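PDB 2H34: Serine/threonine-protein kinase PknE from Mycobacterium tuberculosis, which transfers phosphate from ATP to serine and threonine residues of proteins and probably supports bacterial survival in the infected host by suppressing macrophage apoptosis. Local coordinates for residues V224-L229 / A267-G272; S232-G237 / R271-N276; Y219-V224 / V282-L287; S145-A150 / A155-V160. All blocks are in the same frame, centred on the assembly; numbering follows the deposited sequence.

Contact 1 (V224-L229 / A267-G272)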
loop_
_atom_site.group_PDB
_atom_site.type_symbol
_atom_site.label_atom_id
_atom_site.label_comp_id
_atom_site.label_asym_id
_atom_site.label_seq_id
_atom_site.Cartn_x
_atom_site.Cartn_y
_atom_site.Cartn_z
ATOM N N VAL A 224 -8.741 4.393 0.982
ATOM C CA VAL A 224 -7.617 5.230 1.349
ATOM C C VAL A 224 -7.822 6.667 0.849
ATOM O O VAL A 224 -7.611 7.631 1.603
ATOM C CB VAL A 224 -6.279 4.654 0.855
ATOM C CG1 VAL A 224 -5.165 5.653 1.090
ATOM C CG2 VAL A 224 -5.963 3.365 1.573
ATOM N N LEU A 225 -8.252 6.805 -0.405
ATOM C CA LEU A 225 -8.549 8.114 -0.967
ATOM C C LEU A 225 -9.583 8.821 -0.094
ATOM O O LEU A 225 -9.377 9.967 0.325
ATOM C CB LEU A 225 -9.062 7.978 -2.400
ATOM C CG LEU A 225 -9.619 9.238 -3.090
ATOM C CD1 LEU A 225 -8.591 10.359 -3.182
ATOM C CD2 LEU A 225 -10.163 8.893 -4.468
ATOM N N TYR A 226 -10.683 8.118 0.192
ATOM C CA TYR A 226 -11.719 8.631 1.071
ATOM C C TYR A 226 -11.129 9.232 2.330
ATOM O O TYR A 226 -11.394 10.394 2.661
ATOM C CB TYR A 226 -12.690 7.531 1.464
ATOM C CG TYR A 226 -13.864 8.040 2.294
ATOM C CD1 TYR A 226 -14.976 8.630 1.684
ATOM C CD2 TYR A 226 -13.855 7.939 3.690
ATOM C CE1 TYR A 226 -16.040 9.098 2.445
ATOM C CE2 TYR A 226 -14.915 8.403 4.454
ATOM C CZ TYR A 226 -16.000 8.974 3.826
ATOM O OH TYR A 226 -17.040 9.437 4.583
ATOM N N GLU A 227 -10.317 8.433 3.021
ATOM C CA GLU A 227 -9.726 8.852 4.285
ATOM C C GLU A 227 -8.873 10.106 4.160
ATOM O O GLU A 227 -8.920 10.970 5.044
ATOM C CB GLU A 227 -8.914 7.728 4.919
ATOM C CG GLU A 227 -8.542 8.044 6.355
ATOM C CD GLU A 227 -7.970 6.863 7.105
ATOM O OE1 GLU A 227 -8.086 5.713 6.611
ATOM O OE2 GLU A 227 -7.412 7.098 8.202
ATOM N N CYS A 228 -8.112 10.201 3.071
ATOM C CA CYS A 228 -7.276 11.369 2.805
ATOM C C CYS A 228 -8.113 12.625 2.697
ATOM O O CYS A 228 -7.674 13.720 3.063
ATOM C CB CYS A 228 -6.515 11.198 1.490
ATOM S SG CYS A 228 -5.310 9.863 1.468
ATOM N N LEU A 229 -9.320 12.453 2.168
ATOM C CA LEU A 229 -10.213 13.567 1.911
ATOM C C LEU A 229 -10.910 13.993 3.187
ATOM O O LEU A 229 -10.837 15.155 3.592
ATOM C CB LEU A 229 -11.237 13.193 0.831
ATOM C CG LEU A 229 -10.677 13.026 -0.587
ATOM C CD1 LEU A 229 -11.632 12.262 -1.492
ATOM C CD2 LEU A 229 -10.316 14.379 -1.197
ATOM N N ALA A 267 -19.210 10.267 -6.710
ATOM C CA ALA A 267 -19.324 9.345 -7.824
ATOM C C ALA A 267 -18.088 8.457 -7.879
ATOM O O ALA A 267 -18.200 7.228 -7.875
ATOM C CB ALA A 267 -19.525 10.108 -9.135
ATOM N N VAL A 268 -16.909 9.076 -7.883
ATOM C CA VAL A 268 -15.669 8.305 -7.857
ATOM C C VAL A 268 -15.638 7.259 -6.730
ATOM O O VAL A 268 -15.402 6.079 -6.983
ATOM C CB VAL A 268 -14.426 9.200 -7.805
ATOM C CG1 VAL A 268 -13.184 8.360 -7.534
ATOM C CG2 VAL A 268 -14.272 9.938 -9.109
ATOM N N ILE A 269 -15.906 7.688 -5.503
ATOM C CA ILE A 269 -15.901 6.765 -4.374
ATOM C C ILE A 269 -16.964 5.697 -4.528
ATOM O O ILE A 269 -16.701 4.526 -4.263
ATOM C CB ILE A 269 -15.993 7.486 -3.006
ATOM C CG1 ILE A 269 -14.635 8.100 -2.668
ATOM C CG2 ILE A 269 -16.330 6.520 -1.885
ATOM C CD1 ILE A 269 -14.514 9.532 -3.040
ATOM N N ALA A 270 -18.143 6.096 -4.998
ATOM C CA ALA A 270 -19.249 5.161 -5.205
ATOM C C ALA A 270 -18.827 4.065 -6.163
ATOM O O ALA A 270 -19.065 2.891 -5.914
ATOM C CB ALA A 270 -20.472 5.882 -5.737
ATOM N N ARG A 271 -18.189 4.459 -7.255
ATOM C CA ARG A 271 -17.727 3.503 -8.241
ATOM C C ARG A 271 -16.569 2.681 -7.695
ATOM O O ARG A 271 -16.505 1.474 -7.905
ATOM C CB ARG A 271 -17.324 4.215 -9.532
ATOM C CG ARG A 271 -16.921 3.271 -10.635
ATOM C CD ARG A 271 -17.386 3.745 -12.007
ATOM N NE ARG A 271 -17.270 2.644 -12.954
ATOM C CZ ARG A 271 -18.263 1.824 -13.275
ATOM N NH1 ARG A 271 -19.473 2.000 -12.762
ATOM N NH2 ARG A 271 -18.042 0.823 -14.114
ATOM N N GLY A 272 -15.662 3.351 -6.988
ATOM C CA GLY A 272 -14.413 2.742 -6.547
ATOM C C GLY A 272 -14.604 1.713 -5.454
ATOM O O GLY A 272 -13.815 0.767 -5.328
#

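Contact 2 (S232-G237 / R271-N276)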
loop_
_atom_site.group_PDB
_atom_site.type_symbol
_atom_site.label_atom_id
_atom_site.label_comp_id
_atom_site.label_asym_id
_atom_site.label_seq_id
_atom_site.Cartn_x
_atom_site.Cartn_y
_atom_site.Cartn_z
ATOM N N SER A 232 -11.053 10.449 7.910
ATOM C CA SER A 232 -11.299 9.133 8.524
ATOM C C SER A 232 -11.770 8.040 7.531
ATOM O O SER A 232 -12.336 8.355 6.490
ATOM C CB SER A 232 -12.290 9.279 9.683
ATOM O OG SER A 232 -13.344 10.142 9.320
ATOM N N PRO A 233 -11.539 6.749 7.862
ATOM C CA PRO A 233 -11.883 5.685 6.929
ATOM C C PRO A 233 -13.383 5.652 6.765
ATOM O O PRO A 233 -14.073 6.112 7.668
ATOM C CB PRO A 233 -11.392 4.427 7.642
ATOM C CG PRO A 233 -11.382 4.787 9.083
ATOM C CD PRO A 233 -10.960 6.210 9.107
ATOM N N PRO A 234 -13.887 5.157 5.606
ATOM C CA PRO A 234 -15.325 5.176 5.302
ATOM C C PRO A 234 -16.202 4.482 6.326
ATOM O O PRO A 234 -17.322 4.925 6.563
ATOM C CB PRO A 234 -15.422 4.470 3.937
ATOM C CG PRO A 234 -14.154 3.765 3.760
ATOM C CD PRO A 234 -13.121 4.593 4.479
ATOM N N TYR A 235 -15.705 3.414 6.937
ATOM C CA TYR A 235 -16.519 2.700 7.924
ATOM C C TYR A 235 -15.842 2.629 9.289
ATOM O O TYR A 235 -14.761 2.057 9.418
ATOM C CB TYR A 235 -16.874 1.296 7.418
ATOM C CG TYR A 235 -17.643 1.271 6.106
ATOM C CD1 TYR A 235 -17.209 0.482 5.039
ATOM C CD2 TYR A 235 -18.800 2.034 5.938
ATOM C CE1 TYR A 235 -17.902 0.461 3.843
ATOM C CE2 TYR A 235 -19.503 2.012 4.753
ATOM C CZ TYR A 235 -19.055 1.226 3.706
ATOM O OH TYR A 235 -19.762 1.214 2.516
ATOM N N GLN A 236 -16.471 3.232 10.297
ATOM C CA GLN A 236 -15.953 3.202 11.668
ATOM C C GLN A 236 -16.575 2.055 12.464
ATOM O O GLN A 236 -17.405 1.316 11.937
ATOM C CB GLN A 236 -16.209 4.535 12.376
ATOM C CG GLN A 236 -15.033 5.500 12.365
ATOM C CD GLN A 236 -15.205 6.609 11.359
ATOM O OE1 GLN A 236 -15.712 6.390 10.261
ATOM N NE2 GLN A 236 -14.786 7.813 11.729
ATOM N N GLY A 237 -16.182 1.922 13.731
ATOM C CA GLY A 237 -16.693 0.864 14.602
ATOM C C GLY A 237 -15.705 -0.277 14.771
ATOM O O GLY A 237 -14.548 -0.170 14.348
ATOM N N ARG A 271 -18.189 4.459 -7.255
ATOM C CA ARG A 271 -17.727 3.503 -8.241
ATOM C C ARG A 271 -16.569 2.681 -7.695
ATOM O O ARG A 271 -16.505 1.474 -7.905
ATOM C CB ARG A 271 -17.324 4.215 -9.532
ATOM C CG ARG A 271 -16.921 3.271 -10.635
ATOM C CD ARG A 271 -17.386 3.745 -12.007
ATOM N NE ARG A 271 -17.270 2.644 -12.954
ATOM C CZ ARG A 271 -18.263 1.824 -13.275
ATOM N NH1 ARG A 271 -19.473 2.000 -12.762
ATOM N NH2 ARG A 271 -18.042 0.823 -14.114
ATOM N N GLY A 272 -15.662 3.351 -6.988
ATOM C CA GLY A 272 -14.413 2.742 -6.547
ATOM C C GLY A 272 -14.604 1.713 -5.454
ATOM O O GLY A 272 -13.815 0.767 -5.328
HETATM N N MSE A 273 -15.644 1.902 -4.650
HETATM C CA MSE A 273 -16.005 0.896 -3.671
HETATM C C MSE A 273 -17.447 0.438 -3.833
HETATM O O MSE A 273 -18.123 0.109 -2.857
HETATM C CB MSE A 273 -15.681 1.346 -2.242
HETATM C CG MSE A 273 -16.213 2.700 -1.825
HETATM SE SE MSE A 273 -15.389 3.257 -0.122
HETATM C CE MSE A 273 -16.212 1.917 1.057
ATOM N N ALA A 274 -17.896 0.406 -5.085
ATOM C CA ALA A 274 -19.168 -0.200 -5.445
ATOM C C ALA A 274 -19.180 -1.622 -4.912
ATOM O O ALA A 274 -18.118 -2.223 -4.708
ATOM C CB ALA A 274 -19.347 -0.191 -6.955
ATOM N N LYS A 275 -20.373 -2.158 -4.678
ATOM C CA LYS A 275 -20.499 -3.431 -3.971
ATOM C C LYS A 275 -20.040 -4.609 -4.820
ATOM O O LYS A 275 -19.118 -5.332 -4.430
ATOM C CB LYS A 275 -21.921 -3.616 -3.453
ATOM C CG LYS A 275 -22.329 -2.542 -2.466
ATOM C CD LYS A 275 -21.505 -2.629 -1.192
ATOM C CE LYS A 275 -21.705 -1.405 -0.331
ATOM N NZ LYS A 275 -21.310 -1.664 1.078
ATOM N N ASN A 276 -20.665 -4.772 -5.989
ATOM C CA ASN A 276 -20.212 -5.741 -6.985
ATOM C C ASN A 276 -18.858 -5.320 -7.604
ATOM O O ASN A 276 -18.727 -4.218 -8.164
ATOM C CB ASN A 276 -21.294 -5.957 -8.049
ATOM C CG ASN A 276 -20.959 -7.078 -9.034
ATOM O OD1 ASN A 276 -19.800 -7.286 -9.409
ATOM N ND2 ASN A 276 -21.991 -7.783 -9.489
#

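Contact 3 (Y219-V224 / V282-L287)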
loop_
_atom_site.group_PDB
_atom_site.type_symbol
_atom_site.label_atom_id
_atom_site.label_comp_id
_atom_site.label_asym_id
_atom_site.label_seq_id
_atom_site.Cartn_x
_atom_site.Cartn_y
_atom_site.Cartn_z
ATOM N N TYR A 219 -10.354 -1.409 -4.604
ATOM C CA TYR A 219 -11.319 -1.115 -3.543
ATOM C C TYR A 219 -10.586 -0.423 -2.400
ATOM O O TYR A 219 -10.966 0.679 -1.979
ATOM C CB TYR A 219 -11.978 -2.409 -3.037
ATOM C CG TYR A 219 -13.110 -2.232 -2.022
ATOM C CD1 TYR A 219 -14.439 -2.315 -2.428
ATOM C CD2 TYR A 219 -12.858 -2.034 -0.663
ATOM C CE1 TYR A 219 -15.487 -2.178 -1.528
ATOM C CE2 TYR A 219 -13.908 -1.888 0.249
ATOM C CZ TYR A 219 -15.220 -1.960 -0.201
ATOM O OH TYR A 219 -16.293 -1.820 0.648
ATOM N N ALA A 220 -9.534 -1.080 -1.906
ATOM C CA ALA A 220 -8.733 -0.555 -0.816
ATOM C C ALA A 220 -8.303 0.901 -1.077
ATOM O O ALA A 220 -8.557 1.793 -0.258
ATOM C CB ALA A 220 -7.537 -1.447 -0.595
ATOM N N LEU A 221 -7.703 1.146 -2.241
ATOM C CA LEU A 221 -7.207 2.487 -2.584
ATOM C C LEU A 221 -8.289 3.559 -2.483
ATOM O O LEU A 221 -8.008 4.708 -2.130
ATOM C CB LEU A 221 -6.591 2.498 -3.982
ATOM C CG LEU A 221 -5.672 3.660 -4.349
ATOM C CD1 LEU A 221 -4.419 3.631 -3.509
ATOM C CD2 LEU A 221 -5.305 3.607 -5.825
ATOM N N THR A 222 -9.523 3.173 -2.789
ATOM C CA THR A 222 -10.632 4.111 -2.772
ATOM C C THR A 222 -11.020 4.462 -1.329
ATOM O O THR A 222 -11.287 5.631 -1.027
ATOM C CB THR A 222 -11.826 3.585 -3.594
ATOM O OG1 THR A 222 -11.346 3.047 -4.824
ATOM C CG2 THR A 222 -12.796 4.697 -3.901
ATOM N N CYS A 223 -11.031 3.467 -0.441
ATOM C CA CYS A 223 -11.104 3.737 0.995
ATOM C C CYS A 223 -9.961 4.685 1.422
ATOM O O CYS A 223 -10.187 5.686 2.111
ATOM C CB CYS A 223 -11.034 2.442 1.797
ATOM S SG CYS A 223 -12.335 1.233 1.431
ATOM N N VAL A 224 -8.741 4.393 0.982
ATOM C CA VAL A 224 -7.617 5.230 1.349
ATOM C C VAL A 224 -7.822 6.667 0.849
ATOM O O VAL A 224 -7.611 7.631 1.603
ATOM C CB VAL A 224 -6.279 4.654 0.855
ATOM C CG1 VAL A 224 -5.165 5.653 1.090
ATOM C CG2 VAL A 224 -5.963 3.365 1.573
ATOM N N VAL A 282 -11.657 -0.853 -13.259
ATOM C CA VAL A 282 -10.903 -2.055 -13.603
ATOM C C VAL A 282 -9.431 -1.905 -13.211
ATOM O O VAL A 282 -8.756 -2.891 -12.895
ATOM C CB VAL A 282 -11.073 -2.377 -15.102
ATOM C CG1 VAL A 282 -10.126 -3.488 -15.557
ATOM C CG2 VAL A 282 -12.505 -2.793 -15.347
ATOM N N THR A 283 -8.955 -0.661 -13.234
ATOM C CA THR A 283 -7.617 -0.332 -12.767
ATOM C C THR A 283 -7.566 0.815 -11.750
ATOM O O THR A 283 -8.474 1.647 -11.653
ATOM C CB THR A 283 -6.682 0.062 -13.925
ATOM O OG1 THR A 283 -7.089 1.328 -14.449
ATOM C CG2 THR A 283 -6.684 -0.996 -15.010
ATOM N N CYS A 284 -6.460 0.860 -11.020
ATOM C CA CYS A 284 -6.152 1.985 -10.180
ATOM C C CYS A 284 -5.897 3.198 -11.044
ATOM O O CYS A 284 -6.111 4.338 -10.607
ATOM C CB CYS A 284 -4.919 1.676 -9.348
ATOM S SG CYS A 284 -5.285 0.659 -7.931
ATOM N N GLY A 285 -5.433 2.949 -12.267
ATOM C CA GLY A 285 -5.219 4.012 -13.242
ATOM C C GLY A 285 -6.515 4.732 -13.549
ATOM O O GLY A 285 -6.559 5.961 -13.585
ATOM N N ASP A 286 -7.583 3.960 -13.733
ATOM C CA ASP A 286 -8.890 4.532 -14.031
ATOM C C ASP A 286 -9.477 5.225 -12.823
ATOM O O ASP A 286 -10.115 6.273 -12.955
ATOM C CB ASP A 286 -9.843 3.473 -14.566
ATOM C CG ASP A 286 -9.413 2.938 -15.913
ATOM O OD1 ASP A 286 -9.792 1.792 -16.225
ATOM O OD2 ASP A 286 -8.689 3.649 -16.656
ATOM N N LEU A 287 -9.262 4.638 -11.649
ATOM C CA LEU A 287 -9.549 5.317 -10.398
ATOM C C LEU A 287 -8.871 6.682 -10.398
ATOM O O LEU A 287 -9.537 7.717 -10.304
ATOM C CB LEU A 287 -8.995 4.501 -9.241
ATOM C CG LEU A 287 -9.586 4.669 -7.841
ATOM C CD1 LEU A 287 -8.622 4.054 -6.867
ATOM C CD2 LEU A 287 -9.857 6.099 -7.451
#

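Contact 4 (S145-A150 / A155-V160)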
loop_
_atom_site.group_PDB
_atom_site.type_symbol
_atom_site.label_atom_id
_atom_site.label_comp_id
_atom_site.label_asym_id
_atom_site.label_seq_id
_atom_site.Cartn_x
_atom_site.Cartn_y
_atom_site.Cartn_z
ATOM N N SER A 145 -0.566 3.609 -9.407
ATOM C CA SER A 145 0.416 3.311 -10.426
ATOM C C SER A 145 1.274 2.120 -10.005
ATOM O O SER A 145 1.417 1.163 -10.763
ATOM C CB SER A 145 1.263 4.559 -10.713
ATOM O OG SER A 145 2.235 4.307 -11.688
ATOM N N ALA A 146 1.798 2.153 -8.781
ATOM C CA ALA A 146 2.565 1.032 -8.247
ATOM C C ALA A 146 1.726 -0.248 -8.228
ATOM O O ALA A 146 2.181 -1.314 -8.637
ATOM C CB ALA A 146 3.067 1.359 -6.871
ATOM N N LEU A 147 0.489 -0.128 -7.761
ATOM C CA LEU A 147 -0.401 -1.259 -7.695
ATOM C C LEU A 147 -0.644 -1.860 -9.073
ATOM O O LEU A 147 -0.524 -3.080 -9.231
ATOM C CB LEU A 147 -1.722 -0.856 -7.059
ATOM C CG LEU A 147 -1.735 -0.484 -5.578
ATOM C CD1 LEU A 147 -3.122 -0.006 -5.177
ATOM C CD2 LEU A 147 -1.305 -1.667 -4.735
ATOM N N ASP A 148 -0.978 -1.026 -10.062
ATOM C CA ASP A 148 -1.191 -1.509 -11.434
ATOM C C ASP A 148 0.007 -2.331 -11.921
ATOM O O ASP A 148 -0.143 -3.412 -12.489
ATOM C CB ASP A 148 -1.374 -0.341 -12.401
ATOM C CG ASP A 148 -2.746 0.310 -12.321
ATOM O OD1 ASP A 148 -3.725 -0.287 -11.808
ATOM O OD2 ASP A 148 -2.832 1.454 -12.824
ATOM N N ALA A 149 1.204 -1.789 -11.705
ATOM C CA ALA A 149 2.436 -2.439 -12.135
ATOM C C ALA A 149 2.563 -3.804 -11.468
ATOM O O ALA A 149 2.944 -4.787 -12.114
ATOM C CB ALA A 149 3.630 -1.575 -11.811
ATOM N N ALA A 150 2.237 -3.855 -10.178
ATOM C CA ALA A 150 2.339 -5.087 -9.427
ATOM C C ALA A 150 1.436 -6.147 -10.070
ATOM O O ALA A 150 1.919 -7.201 -10.517
ATOM C CB ALA A 150 1.983 -4.854 -7.977
ATOM N N ALA A 155 1.907 -10.142 -9.399
ATOM C CA ALA A 155 2.103 -10.049 -7.962
ATOM C C ALA A 155 1.045 -9.115 -7.383
ATOM O O ALA A 155 1.370 -8.123 -6.735
ATOM C CB ALA A 155 3.494 -9.547 -7.654
ATOM N N THR A 156 -0.224 -9.436 -7.631
ATOM C CA THR A 156 -1.347 -8.605 -7.180
ATOM C C THR A 156 -1.418 -8.490 -5.655
ATOM O O THR A 156 -1.457 -9.493 -4.941
ATOM C CB THR A 156 -2.707 -9.125 -7.720
ATOM O OG1 THR A 156 -2.551 -9.556 -9.072
ATOM C CG2 THR A 156 -3.771 -8.039 -7.667
ATOM N N HIS A 157 -1.432 -7.249 -5.177
ATOM C CA HIS A 157 -1.661 -6.946 -3.769
ATOM C C HIS A 157 -3.125 -7.068 -3.465
ATOM O O HIS A 157 -3.949 -6.461 -4.138
ATOM C CB HIS A 157 -1.214 -5.522 -3.457
ATOM C CG HIS A 157 0.268 -5.376 -3.364
ATOM N ND1 HIS A 157 0.887 -4.749 -2.305
ATOM C CD2 HIS A 157 1.257 -5.810 -4.180
ATOM C CE1 HIS A 157 2.196 -4.784 -2.487
ATOM N NE2 HIS A 157 2.446 -5.418 -3.620
ATOM N N ARG A 158 -3.449 -7.843 -2.438
ATOM C CA ARG A 158 -4.836 -7.965 -1.990
ATOM C C ARG A 158 -5.422 -6.680 -1.398
ATOM O O ARG A 158 -6.624 -6.634 -1.128
ATOM C CB ARG A 158 -4.975 -9.108 -0.983
ATOM C CG ARG A 158 -5.332 -10.435 -1.616
ATOM C CD ARG A 158 -5.435 -11.524 -0.559
ATOM N NE ARG A 158 -5.169 -12.849 -1.118
ATOM C CZ ARG A 158 -4.416 -13.775 -0.533
ATOM N NH1 ARG A 158 -3.839 -13.529 0.642
ATOM N NH2 ARG A 158 -4.226 -14.943 -1.131
ATOM N N ASP A 159 -4.588 -5.653 -1.185
ATOM C CA ASP A 159 -5.031 -4.415 -0.531
ATOM C C ASP A 159 -3.943 -3.368 -0.340
ATOM O O ASP A 159 -2.788 -3.555 -0.732
ATOM C CB ASP A 159 -5.575 -4.734 0.850
ATOM C CG ASP A 159 -4.550 -5.394 1.718
ATOM O OD1 ASP A 159 -3.352 -5.060 1.562
ATOM O OD2 ASP A 159 -4.943 -6.265 2.531
ATOM N N VAL A 160 -4.333 -2.268 0.299
ATOM C CA VAL A 160 -3.443 -1.156 0.593
ATOM C C VAL A 160 -3.845 -0.611 1.954
ATOM O O VAL A 160 -5.044 -0.505 2.255
ATOM C CB VAL A 160 -3.599 0.005 -0.418
ATOM C CG1 VAL A 160 -2.269 0.699 -0.640
ATOM C CG2 VAL A 160 -4.146 -0.474 -1.738
#

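Contact 1 (V224-L229 / A267-G272)
Ile269 carries most of the meeting between two helices of the C-lobe of the protein kinase fold, reaching Tyr226 with one branch and Leu229 with the other. The helices are the central αF helix, 217-230, and the αH helix, 264-272. The short segments run nearly antiparallel, with 150° between their directions, and their axes stay 10.8 Å apart, so side chains rather than backbones fill the interface. The backbones come nearest at Tyr226 and Ile269, whose CA atoms are 7.1 Å apart. A branched aliphatic residue suits this place because it can serve two neighbours at once. CG2 of Ile269 rests beside the Tyr226 ring, 4.4 Å from CD1, while its longer arm is directed along the αF helix toward Leu229. The tyrosine ring stands out from the helix because CG lies anti to the backbone N (chi1 -175°), and beyond this contact it packs on Pro234 and Pro252 in the loops nearby. Leu225, one helical turn before Leu229, points its CB toward αH and sets CD2 4.3 Å from CG1 of Val268. Both of these residues also touch Leu287, so helix 284-293 joins the same apolar cluster. No hydrogen bond crosses between the segments. All five residues are buried, and the contact is apolar packing alone. The last link in the row is methyl to methyl, Leu229 CD1 against Ile269 CD1 at 4.3 Å.

Contact 2 (S232-G237 / R271-N276)
Met273, modelled as selenomethionine, lays its terminal methyl CE against both Tyr235 and Pro234. CE sits 3.6 Å from CE1 of the Tyr235 ring and 3.9 Å from CG of the Pro234 ring, so one methyl fills the angle between an aromatic and a proline. A long, flexible, unbranched residue suits the task: the chain is extended through chi2 and then bends at chi3 (-68°), which turns CE into the corner. The selenium itself lies further from the proline, 4.1 Å from Pro234 CG. Met273 and the tyrosine approach from opposite directions, whereas its chain and the Pro234 ring cross obliquely. The two prolines and the tyrosine belong to the Pro-Pro-aromatic sequence that follows the αF helix in many protein kinases, and the rigid proline ring gives the methyl a firm apolar wall. Lys275 comes toward Tyr235 from the other segment, its aliphatic chain bent at chi2 (-66°), and brings NZ to 3.6 Å from the tyrosine OH. That ammonium group is held mainly elsewhere, by hydrogen bonds to the carbonyl oxygens of His246 and Gln249, so the phenol is a neighbour rather than its chief partner. Tyr235 also makes an edge-to-face pair with the His246 ring. The contact thus sits where three helices converge: Pro234 leans on Cys223 and Tyr226 of helix 217-230, Met273 is the first residue to leave helical angles after helix 264-272, and His246 brings in helix 239-248.

Contact 3 (Y219-V224 / V282-L287)
Leu221 meets Leu287 and Cys284 without any flat group between them: the one ring of the two segments, Tyr219, has its CB pointing away, and its ring instead meets that of His246 with planes about 50° apart. The contact is therefore aliphatic. Leu221 CD2 does most of the touching, lying 3.5 Å from Leu287 CD1 and 3.6 Å from Cys284 SG. With CG anti to the backbone N (chi1 -162°), Leu221 extends from its helix so that this one methyl reaches two residues a helical turn apart. The small thiol of Cys284 lies beside that methyl, while the longer Leu287 reaches across to it. Leu287 CD1 also passes Thr222, 3.6 Å from OG1. Threonine can stand in so apolar a place because its hydroxyl, set beside the backbone N by a chi1 of -44°, is hydrogen-bonded to the carbonyl oxygen of Ile218 one turn back, with a weak further bond to Gly272 O. Thr283 is the N-cap of the helix bearing Cys284 and Leu287. Asp286 N donates to Thr283 OG1 over 2.8 Å at an N-H...O angle of 150°, which caps the first turn, beside a weak bond from the same N to Thr283 O. Cys284 N is met by Asp148 OD1 of helix 133-152, whose residues Val140 and Ile143 cover Leu221. Such packing of the αI helix, 284-293, on the central, buried αF helix, 217-230, is characteristic of the C-lobe of protein kinases.

Contact 4 (S145-A150 / A155-V160)
The catalytic loop of the kinase, with its His157-Arg158-Asp159 (HRD) sequence, folds back here on the αE helix, 133-152, where Leu147 and Ala150 meet it. Asp159, predicted to be the proton acceptor, has its CB pointing away from the helix, and its OD2 forms a salt bridge with Arg206; the residues around it make the contact. Leu147 has CG beside the backbone N and anti to the carbonyl carbon (chi1 -68°), which swings its two methyls toward the loop. CD1 meets Val160 CG2 tip to tip at 3.6 Å, while CD2 comes 4.1 Å from His157 CB, the two side chains crossing at about a right angle. A forked leucine suits this place because it can touch the loop at points three residues apart. Leu175 of strand 173-175 also touches Leu147, His157 and Val160, adding a strand residue to the packing of helix and loop. Ala150 suits the close approach of the chains, where its CA lies 5.2 Å from Ala155 CA: a bare methyl lets CB pack 3.6 Å from Ala155 O and 4.0 Å from CD2 of the His157 ring. In active kinases generally the HRD histidine belongs to the regulatory spine. One backbone hydrogen bond joins the segments, from Ala155 N to Ala150 O, 3.1 Å long and fairly straight at 162°, with the donor lying 46° above the carbonyl plane.

Along the chain contact 4 comes first and closes before the others open; contacts 1 and 2 are both nested in the loop closed by contact 3. Helix 217-230 serves contacts 1 and 3, helix 264-272 serves contacts 1 and 2, and Val224 lies in both contacts 1 and 3. The centres of contacts 1 and 2, like those of 1 and 3, are about 8 Å apart; those of contacts 3 and 4, which meet through Asp148, Leu147 and Val160, are about 10 Å apart. The centres of contacts 2 and 4 are about 19 Å apart, and they do not touch. Together they run through the C-lobe, from the loop after αF, along αF, to the catalytic loop.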